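Local coordinates for PROTEIN (hypothetical protein EF0366) (Enterococcus faecalis, PDB 1VPY), which is of unknown function but adopts a TIM barrel fold and belongs to the DUF72 family, with zinc ions bound in the crystal, at residues Ile147-Arg152 and Asn172-Val177; Phe73-Tyr78 and Phe115-Gln120; Pro193-Pro198 and Leu242-Glu247. All blocks are in the same frame, centred on the assembly; numbering follows the deposited sequence.

Contact 1 (Ile147-Arg152 and Asn172-Val177)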
loop_
_atom_site.group_PDB
_atom_site.type_symbol
_atom_site.label_atom_id
_atom_site.label_comp_id
_atom_site.label_asym_id
_atom_site.label_seq_id
_atom_site.Cartn_x
_atom_site.Cartn_y
_atom_site.Cartn_z
ATOM N N ILE A 147 0.016 2.385 -9.455
ATOM C CA ILE A 147 -1.054 1.856 -8.612
ATOM C C ILE A 147 -0.631 0.571 -7.902
ATOM O O ILE A 147 -0.262 -0.414 -8.544
ATOM C CB ILE A 147 -2.348 1.591 -9.417
ATOM C CG1 ILE A 147 -2.836 2.867 -10.114
ATOM C CG2 ILE A 147 -3.433 1.014 -8.521
ATOM C CD1 ILE A 147 -3.057 4.055 -9.191
ATOM N N ALA A 148 -0.676 0.598 -6.574
ATOM C CA ALA A 148 -0.460 -0.594 -5.784
ATOM C C ALA A 148 -1.825 -1.138 -5.393
ATOM O O ALA A 148 -2.616 -0.451 -4.737
ATOM C CB ALA A 148 0.374 -0.279 -4.562
ATOM N N ILE A 149 -2.108 -2.364 -5.821
ATOM C CA ILE A 149 -3.387 -3.022 -5.545
ATOM C C ILE A 149 -3.192 -3.979 -4.372
ATOM O O ILE A 149 -2.237 -4.762 -4.354
ATOM C CB ILE A 149 -3.882 -3.824 -6.796
ATOM C CG1 ILE A 149 -4.167 -2.902 -7.998
ATOM C CG2 ILE A 149 -5.049 -4.742 -6.455
ATOM C CD1 ILE A 149 -5.433 -2.066 -7.907
ATOM N N GLU A 150 -4.084 -3.900 -3.388
ATOM C CA GLU A 150 -4.120 -4.877 -2.295
ATOM C C GLU A 150 -5.461 -5.600 -2.209
ATOM O O GLU A 150 -6.506 -4.969 -2.323
ATOM C CB GLU A 150 -3.815 -4.216 -0.957
ATOM C CG GLU A 150 -3.524 -5.231 0.120
ATOM C CD GLU A 150 -3.377 -4.619 1.487
ATOM O OE1 GLU A 150 -2.677 -3.588 1.620
ATOM O OE2 GLU A 150 -3.956 -5.190 2.434
ATOM N N LEU A 151 -5.411 -6.917 -1.984
ATOM C CA LEU A 151 -6.609 -7.767 -1.868
ATOM C C LEU A 151 -6.679 -8.475 -0.503
ATOM O O LEU A 151 -5.639 -8.773 0.094
ATOM C CB LEU A 151 -6.624 -8.815 -2.988
ATOM C CG LEU A 151 -6.189 -8.418 -4.407
ATOM C CD1 LEU A 151 -5.713 -9.625 -5.183
ATOM C CD2 LEU A 151 -7.289 -7.696 -5.160
ATOM N N ARG A 152 -7.903 -8.733 -0.020
ATOM C CA ARG A 152 -8.139 -9.475 1.240
ATOM C C ARG A 152 -8.967 -10.732 1.023
ATOM O O ARG A 152 -9.614 -11.220 1.955
ATOM C CB ARG A 152 -8.860 -8.622 2.297
ATOM C CG ARG A 152 -8.071 -7.472 2.862
ATOM C CD ARG A 152 -8.298 -7.289 4.360
ATOM N NE ARG A 152 -7.866 -5.965 4.823
ATOM C CZ ARG A 152 -6.622 -5.493 4.729
ATOM N NH1 ARG A 152 -5.665 -6.226 4.179
ATOM N NH2 ARG A 152 -6.326 -4.277 5.176
ATOM N N ASN A 172 -1.391 -4.908 -16.618
ATOM C CA ASN A 172 -1.884 -3.579 -16.282
ATOM C C ASN A 172 -0.892 -2.741 -15.488
ATOM O O ASN A 172 -1.242 -1.674 -14.998
ATOM C CB ASN A 172 -3.201 -3.687 -15.523
ATOM C CG ASN A 172 -4.328 -4.198 -16.391
ATOM O OD1 ASN A 172 -4.784 -3.516 -17.309
ATOM N ND2 ASN A 172 -4.786 -5.407 -16.104
ATOM N N GLN A 173 0.345 -3.224 -15.383
ATOM C CA GLN A 173 1.398 -2.594 -14.576
ATOM C C GLN A 173 0.962 -2.330 -13.127
ATOM O O GLN A 173 1.424 -1.379 -12.490
ATOM C CB GLN A 173 1.918 -1.298 -15.223
ATOM C CG GLN A 173 2.585 -1.464 -16.576
ATOM C CD GLN A 173 1.642 -1.193 -17.742
ATOM O OE1 GLN A 173 0.509 -0.738 -17.561
ATOM N NE2 GLN A 173 2.117 -1.459 -18.952
ATOM N N PHE A 174 0.060 -3.164 -12.612
ATOM C CA PHE A 174 -0.358 -3.051 -11.221
ATOM C C PHE A 174 0.726 -3.651 -10.346
ATOM O O PHE A 174 1.266 -4.719 -10.660
ATOM C CB PHE A 174 -1.686 -3.768 -10.973
ATOM C CG PHE A 174 -2.900 -2.998 -11.427
ATOM C CD1 PHE A 174 -2.969 -1.614 -11.281
ATOM C CD2 PHE A 174 -3.994 -3.667 -11.968
ATOM C CE1 PHE A 174 -4.104 -0.903 -11.695
ATOM C CE2 PHE A 174 -5.130 -2.972 -12.384
ATOM C CZ PHE A 174 -5.184 -1.590 -12.250
ATOM N N SER A 175 1.067 -2.952 -9.267
ATOM C CA SER A 175 1.998 -3.481 -8.282
ATOM C C SER A 175 1.200 -4.246 -7.217
ATOM O O SER A 175 0.615 -3.637 -6.316
ATOM C CB SER A 175 2.824 -2.355 -7.664
ATOM O OG SER A 175 3.720 -2.876 -6.702
ATOM N N LEU A 176 1.144 -5.573 -7.332
ATOM C CA LEU A 176 0.314 -6.358 -6.410
ATOM C C LEU A 176 0.955 -6.399 -5.033
ATOM O O LEU A 176 2.080 -6.882 -4.871
ATOM C CB LEU A 176 0.059 -7.770 -6.927
ATOM C CG LEU A 176 -0.798 -8.669 -6.026
ATOM C CD1 LEU A 176 -2.266 -8.222 -5.995
ATOM C CD2 LEU A 176 -0.702 -10.123 -6.470
ATOM N N VAL A 177 0.229 -5.885 -4.049
ATOM C CA VAL A 177 0.769 -5.717 -2.708
ATOM C C VAL A 177 1.027 -7.058 -2.023
ATOM O O VAL A 177 0.116 -7.888 -1.887
ATOM C CB VAL A 177 -0.130 -4.803 -1.852
ATOM C CG1 VAL A 177 0.267 -4.869 -0.389
ATOM C CG2 VAL A 177 -0.060 -3.345 -2.372
HETATM O O HOH W 1 0.490 1.136 -12.090
HETATM O O HOH W 2 -2.509 -8.142 -2.223
#
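The F174 ring carries I149 CG1 over one face and has I147 CB at its edge; N172 O of its own segment lies over the opposite face, nearer the rim. The setting is a beta-alpha-beta crossover of the TIM barrel: strand 147-150, helix 162-171, then strand 175-180, with Q173 as the C-prime residue of the Schellman motif that ends the helix. I149 CG1 is 3.7 Å from F174 CG, its CH-pi approach 22° off the ring normal, and I147 CB stands 3.8 Å from F174 CD1, close to the ring plane. A chi1 of -79° puts F174 CG anti to the carbonyl carbon and beside the backbone N. I149 and L176 face the helix, where L176 packs on M165, L166 and M169, and L176 CD1 meets L151 CD1 at 3.8 Å. A148 and S175 are turned to the other side of the sheet; V177 points toward strand 147-150, and its CG2 meets A148 CB at 3.8 Å, next to L202 in the barrel interior. E150 runs extended past V177 CG1 to a salt bridge with R204. The parallel ladder alternates: S175 N to I147 O, I149 N to S175 O at 3.0 Å, and V177 N to I149 O at 2.7 Å. One further link is a water, which accepts from L151 N and donates to V177 O at 2.7 Å.

Contact 2 (Phe73-Tyr78 and Phe115-Gln120)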
loop_
_atom_site.group_PDB
_atom_site.type_symbol
_atom_site.label_atom_id
_atom_site.label_comp_id
_atom_site.label_asym_id
_atom_site.label_seq_id
_atom_site.Cartn_x
_atom_site.Cartn_y
_atom_site.Cartn_z
ATOM N N PHE A 73 5.573 8.953 -0.748
ATOM C CA PHE A 73 4.261 8.795 -0.147
ATOM C C PHE A 73 3.551 7.624 -0.783
ATOM O O PHE A 73 3.513 7.508 -2.008
ATOM C CB PHE A 73 3.395 10.026 -0.413
ATOM C CG PHE A 73 3.834 11.267 0.301
ATOM C CD1 PHE A 73 4.803 12.099 -0.253
ATOM C CD2 PHE A 73 3.244 11.634 1.505
ATOM C CE1 PHE A 73 5.192 13.263 0.393
ATOM C CE2 PHE A 73 3.620 12.795 2.156
ATOM C CZ PHE A 73 4.601 13.612 1.602
ATOM N N VAL A 74 2.984 6.759 0.047
ATOM C CA VAL A 74 1.996 5.807 -0.421
ATOM C C VAL A 74 0.661 6.402 -0.014
ATOM O O VAL A 74 0.348 6.510 1.175
ATOM C CB VAL A 74 2.168 4.408 0.191
ATOM C CG1 VAL A 74 0.995 3.509 -0.206
ATOM C CG2 VAL A 74 3.493 3.788 -0.249
HETATM N N MSE A 75 -0.110 6.808 -1.013
HETATM C CA MSE A 75 -1.364 7.473 -0.781
HETATM C C MSE A 75 -2.515 6.487 -0.923
HETATM O O MSE A 75 -2.765 5.972 -2.005
HETATM C CB MSE A 75 -1.507 8.625 -1.774
HETATM C CG MSE A 75 -2.577 9.628 -1.408
HETATM SE SE MSE A 75 -2.242 10.476 0.343
HETATM C CE MSE A 75 -0.265 10.988 0.100
ATOM N N LYS A 76 -3.209 6.212 0.175
ATOM C CA LYS A 76 -4.367 5.337 0.114
ATOM C C LYS A 76 -5.541 6.085 -0.521
ATOM O O LYS A 76 -5.903 7.168 -0.068
ATOM C CB LYS A 76 -4.728 4.823 1.505
ATOM C CG LYS A 76 -5.666 3.621 1.477
ATOM C CD LYS A 76 -5.784 2.962 2.834
ATOM C CE LYS A 76 -6.681 1.742 2.720
ATOM N NZ LYS A 76 -7.145 1.259 4.032
ATOM N N VAL A 77 -6.115 5.515 -1.577
ATOM C CA VAL A 77 -7.234 6.142 -2.300
ATOM C C VAL A 77 -8.526 6.217 -1.477
ATOM O O VAL A 77 -8.715 5.455 -0.519
ATOM C CB VAL A 77 -7.528 5.431 -3.657
ATOM C CG1 VAL A 77 -6.277 5.374 -4.517
ATOM C CG2 VAL A 77 -8.089 4.040 -3.434
ATOM N N TYR A 78 -9.401 7.142 -1.862
ATOM C CA TYR A 78 -10.698 7.324 -1.217
ATOM C C TYR A 78 -11.489 6.007 -1.135
ATOM O O TYR A 78 -11.543 5.247 -2.102
ATOM C CB TYR A 78 -11.507 8.413 -1.948
ATOM C CG TYR A 78 -12.866 8.705 -1.340
ATOM C CD1 TYR A 78 -12.981 9.222 -0.048
ATOM C CD2 TYR A 78 -14.041 8.463 -2.058
ATOM C CE1 TYR A 78 -14.232 9.484 0.519
ATOM C CE2 TYR A 78 -15.291 8.722 -1.504
ATOM C CZ TYR A 78 -15.380 9.233 -0.217
ATOM O OH TYR A 78 -16.614 9.496 0.340
ATOM N N PHE A 115 5.048 7.423 -4.285
ATOM C CA PHE A 115 5.470 6.048 -4.454
ATOM C C PHE A 115 4.369 5.259 -5.198
ATOM O O PHE A 115 4.629 4.662 -6.245
ATOM C CB PHE A 115 5.837 5.411 -3.115
ATOM C CG PHE A 115 6.456 4.055 -3.244
ATOM C CD1 PHE A 115 7.798 3.918 -3.549
ATOM C CD2 PHE A 115 5.692 2.910 -3.066
ATOM C CE1 PHE A 115 8.379 2.661 -3.672
ATOM C CE2 PHE A 115 6.266 1.645 -3.186
ATOM C CZ PHE A 115 7.618 1.530 -3.492
ATOM N N ALA A 116 3.146 5.289 -4.678
ATOM C CA ALA A 116 2.011 4.663 -5.351
ATOM C C ALA A 116 0.695 5.069 -4.699
ATOM O O ALA A 116 0.680 5.437 -3.523
ATOM C CB ALA A 116 2.155 3.145 -5.343
ATOM N N PHE A 117 -0.394 5.032 -5.464
ATOM C CA PHE A 117 -1.729 5.049 -4.865
ATOM C C PHE A 117 -2.079 3.639 -4.419
ATOM O O PHE A 117 -1.994 2.699 -5.215
ATOM C CB PHE A 117 -2.790 5.560 -5.845
ATOM C CG PHE A 117 -2.687 7.025 -6.128
ATOM C CD1 PHE A 117 -2.885 7.957 -5.116
ATOM C CD2 PHE A 117 -2.393 7.476 -7.404
ATOM C CE1 PHE A 117 -2.782 9.318 -5.371
ATOM C CE2 PHE A 117 -2.285 8.838 -7.674
ATOM C CZ PHE A 117 -2.478 9.760 -6.658
ATOM N N LEU A 118 -2.443 3.479 -3.149
ATOM C CA LEU A 118 -2.848 2.166 -2.657
ATOM C C LEU A 118 -4.350 2.020 -2.770
ATOM O O LEU A 118 -5.102 2.762 -2.155
ATOM C CB LEU A 118 -2.367 1.899 -1.220
ATOM C CG LEU A 118 -3.008 0.718 -0.474
ATOM C CD1 LEU A 118 -2.643 -0.652 -1.064
ATOM C CD2 LEU A 118 -2.667 0.780 0.997
ATOM N N VAL A 119 -4.775 1.074 -3.595
ATOM C CA VAL A 119 -6.184 0.724 -3.698
ATOM C C VAL A 119 -6.331 -0.620 -2.990
ATOM O O VAL A 119 -5.912 -1.660 -3.507
ATOM C CB VAL A 119 -6.653 0.639 -5.171
ATOM C CG1 VAL A 119 -8.154 0.426 -5.251
ATOM C CG2 VAL A 119 -6.260 1.896 -5.942
ATOM N N GLN A 120 -6.909 -0.577 -1.792
ATOM C CA GLN A 120 -6.987 -1.734 -0.912
ATOM C C GLN A 120 -8.441 -2.213 -0.773
ATOM O O GLN A 120 -9.286 -1.483 -0.250
ATOM C CB GLN A 120 -6.369 -1.358 0.441
ATOM C CG GLN A 120 -6.366 -2.455 1.493
ATOM C CD GLN A 120 -7.616 -2.439 2.335
ATOM O OE1 GLN A 120 -7.917 -1.450 3.012
ATOM N NE2 GLN A 120 -8.361 -3.533 2.295
#
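K76 runs alongside L118 to Q120. Its CB points into the barrel. CG, anti to the backbone N (chi1 -164°), lies beside L118, 3.8 Å from L118 O and a little farther from L118 CD2. CD carries the extended chain onward, and CE lies 3.4 Å from Q120 OE1, with Q120 CB a little farther. At the tip, NZ gives a hydrogen bond to Q120 OE1 of 3.0 Å, lying in the plane of the carboxamide; Y51 adds a cation-pi partner to the same lysine. The two strands, 72-76 and 114-120, are neighbours in the closed parallel sheet of a TIM barrel, and the axes of segments 73-76 and 115-120 lie 27° apart. M75 N bonds to A116 O and V77 N to L118 O, while L118 N approaches M75 O from above its carbonyl plane, 2.8 Å away. V74 shares the lysine's side of the sheet: its CG1 lies 3.9 Å from L118 CB, and its CG2 reaches F115 CD2. Turned the other way, selenomethionine M75 sets CB 3.7 Å from F117 CD1, and V77 CG1 touches F117 CB at 3.7 Å, on the side where F101 and F142 meet the F117 ring. The interior thus changes from apolar at V74 and A116 to polar at K76 and Q120, near E150 and R204. With OE1 accepting from K76 NZ and NE2 hydrogen-bonded to a residue flanking one of the two segments, the carboxamide of Q120 is fixed in its rotation by partners at both ends.

Contact 3 (Pro193-Pro198 and Leu242-Glu247)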
loop_
_atom_site.group_PDB
_atom_site.type_symbol
_atom_site.label_atom_id
_atom_site.label_comp_id
_atom_site.label_asym_id
_atom_site.label_seq_id
_atom_site.Cartn_x
_atom_site.Cartn_y
_atom_site.Cartn_z
ATOM N N PRO A 193 5.209 -13.525 -2.164
ATOM C CA PRO A 193 6.243 -12.608 -2.651
ATOM C C PRO A 193 6.530 -12.813 -4.139
ATOM O O PRO A 193 7.235 -13.752 -4.518
ATOM C CB PRO A 193 7.467 -12.952 -1.787
ATOM C CG PRO A 193 7.277 -14.372 -1.391
ATOM C CD PRO A 193 5.780 -14.652 -1.396
ATOM N N TYR A 194 5.978 -11.926 -4.964
ATOM C CA TYR A 194 6.068 -12.021 -6.419
ATOM C C TYR A 194 6.013 -10.611 -6.977
ATOM O O TYR A 194 5.179 -9.810 -6.539
ATOM C CB TYR A 194 4.892 -12.838 -6.975
ATOM C CG TYR A 194 4.950 -13.061 -8.477
ATOM C CD1 TYR A 194 4.493 -12.086 -9.372
ATOM C CD2 TYR A 194 5.470 -14.245 -9.003
ATOM C CE1 TYR A 194 4.557 -12.287 -10.749
ATOM C CE2 TYR A 194 5.534 -14.454 -10.377
ATOM C CZ TYR A 194 5.078 -13.472 -11.241
ATOM O OH TYR A 194 5.145 -13.683 -12.595
ATOM N N VAL A 195 6.883 -10.305 -7.940
ATOM C CA VAL A 195 6.916 -8.974 -8.560
ATOM C C VAL A 195 6.019 -8.908 -9.790
ATOM O O VAL A 195 6.284 -9.573 -10.780
ATOM C CB VAL A 195 8.338 -8.568 -8.972
ATOM C CG1 VAL A 195 8.340 -7.178 -9.549
ATOM C CG2 VAL A 195 9.279 -8.639 -7.786
ATOM N N THR A 196 4.960 -8.105 -9.721
ATOM C CA THR A 196 4.050 -7.920 -10.858
ATOM C C THR A 196 4.430 -6.680 -11.655
ATOM O O THR A 196 4.141 -6.582 -12.842
ATOM C CB THR A 196 2.609 -7.749 -10.401
ATOM O OG1 THR A 196 2.547 -6.650 -9.490
ATOM C CG2 THR A 196 2.109 -9.004 -9.708
ATOM N N ASN A 197 5.060 -5.726 -10.979
ATOM C CA ASN A 197 5.590 -4.544 -11.624
ATOM C C ASN A 197 7.029 -4.335 -11.178
ATOM O O ASN A 197 7.271 -3.872 -10.066
ATOM C CB ASN A 197 4.734 -3.322 -11.300
ATOM C CG ASN A 197 5.212 -2.057 -12.010
ATOM O OD1 ASN A 197 6.340 -1.987 -12.518
ATOM N ND2 ASN A 197 4.350 -1.046 -12.044
ATOM N N PRO A 198 7.996 -4.683 -12.046
ATOM C CA PRO A 198 9.418 -4.566 -11.718
ATOM C C PRO A 198 9.887 -3.155 -11.360
ATOM O O PRO A 198 11.048 -2.983 -10.988
ATOM C CB PRO A 198 10.120 -5.060 -12.993
ATOM C CG PRO A 198 9.107 -4.968 -14.060
ATOM C CD PRO A 198 7.795 -5.234 -13.396
ATOM N N LEU A 242 14.435 -8.651 0.870
ATOM C CA LEU A 242 15.668 -8.725 0.090
ATOM C C LEU A 242 15.475 -9.505 -1.206
ATOM O O LEU A 242 15.876 -9.043 -2.272
ATOM C CB LEU A 242 16.790 -9.353 0.907
ATOM C CG LEU A 242 17.549 -8.466 1.888
ATOM C CD1 LEU A 242 18.351 -9.360 2.815
ATOM C CD2 LEU A 242 18.459 -7.469 1.168
ATOM N N LYS A 243 14.850 -10.680 -1.114
ATOM C CA LYS A 243 14.582 -11.504 -2.300
ATOM C C LYS A 243 13.786 -10.723 -3.357
ATOM O O LYS A 243 13.981 -10.923 -4.556
ATOM C CB LYS A 243 13.874 -12.809 -1.926
ATOM C CG LYS A 243 13.971 -13.905 -2.989
HETATM N N MSE A 244 12.913 -9.821 -2.908
HETATM C CA MSE A 244 12.148 -8.970 -3.821
HETATM C C MSE A 244 12.958 -7.799 -4.391
HETATM O O MSE A 244 12.775 -7.431 -5.553
HETATM C CB MSE A 244 10.874 -8.461 -3.154
HETATM C CG MSE A 244 9.795 -9.520 -2.942
HETATM SE SE MSE A 244 9.247 -10.550 -4.549
HETATM C CE MSE A 244 10.410 -12.188 -4.349
ATOM N N SER A 245 13.846 -7.207 -3.596
ATOM C CA SER A 245 14.653 -6.096 -4.108
ATOM C C SER A 245 15.650 -6.569 -5.163
ATOM O O SER A 245 16.180 -5.768 -5.929
ATOM C CB SER A 245 15.365 -5.342 -2.991
ATOM O OG SER A 245 16.492 -6.064 -2.554
ATOM N N GLN A 246 15.885 -7.879 -5.211
ATOM C CA GLN A 246 16.644 -8.479 -6.305
ATOM C C GLN A 246 15.884 -8.358 -7.633
ATOM O O GLN A 246 16.497 -8.320 -8.699
ATOM C CB GLN A 246 16.969 -9.951 -6.012
ATOM C CG GLN A 246 17.880 -10.202 -4.810
ATOM C CD GLN A 246 18.372 -11.647 -4.726
ATOM O OE1 GLN A 246 17.917 -12.429 -3.885
ATOM N NE2 GLN A 246 19.299 -12.005 -5.607
ATOM N N GLU A 247 14.553 -8.288 -7.561
ATOM C CA GLU A 247 13.708 -8.340 -8.754
ATOM C C GLU A 247 12.839 -7.090 -9.008
ATOM O O GLU A 247 11.921 -7.124 -9.843
ATOM C CB GLU A 247 12.830 -9.590 -8.713
ATOM C CG GLU A 247 13.605 -10.873 -8.490
ATOM C CD GLU A 247 12.721 -12.104 -8.459
ATOM O OE1 GLU A 247 11.572 -12.015 -7.980
ATOM O OE2 GLU A 247 13.183 -13.168 -8.911
HETATM O O HOH W 3 8.945 -12.402 -8.577
#
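Selenomethionine M244 and the backbone at P193-Y194 form the closely packed part of this contact. M244 CG is anti to its carbonyl carbon (chi1 -71°), and two further bends fold the chain back, placing SE 3.6 Å from Y194 N and CE 3.5 Å from P193 O, so that M244 packs against the otherwise exposed P193. V195 CG2 closes in at 3.8 Å from M244 SE, the two side chains running antiparallel alongside one another. M244 is buried here and also reaches F203, so it sits between the loop and the barrel wall. The loop belongs to the TIM barrel segment that joins strand 175-180 to strand 201-205 without a helix between them; helix 231-245 comes after strand 201-205 and lies against it from outside. Toward E247 the contact is exposed and water-bridged. V195 CG1 meets the backbone O of E247 at 3.6 Å and V195 CG2 its CB at 3.8 Å, yet no direct hydrogen bond crosses the contact. Instead a water accepts from V195 N and donates to E247 OE1, 2.7 Å away, while lying above one face of the Y194 ring, toward its rim. P198 and E247 are exposed, and P198 CA comes no nearer than 4.0 Å to E247 O.

Along the chain contact 2 closes before contact 1 opens, and contact 1 closes before contact 3 opens. Contacts 1 and 2 occupy four consecutive strands of the eight-stranded barrel, their centres about 10 Å apart; strands 114-120 and 147-150 join them directly, A148 N lying 2.8 Å from F117 O and A148 O 2.9 Å from V119 N. Contact 3 lies on the outer surface, its centre about 13 Å from that of contact 1 and 19 Å from that of contact 2, which it does not touch. The T196 hydroxyl connects it to contact 1, hydrogen-bonding to F174 O and L176 N. Four adjacent strands thus form one stretch of wall, and the loop 193-198 is tied to the start of strand 175-180 through T196.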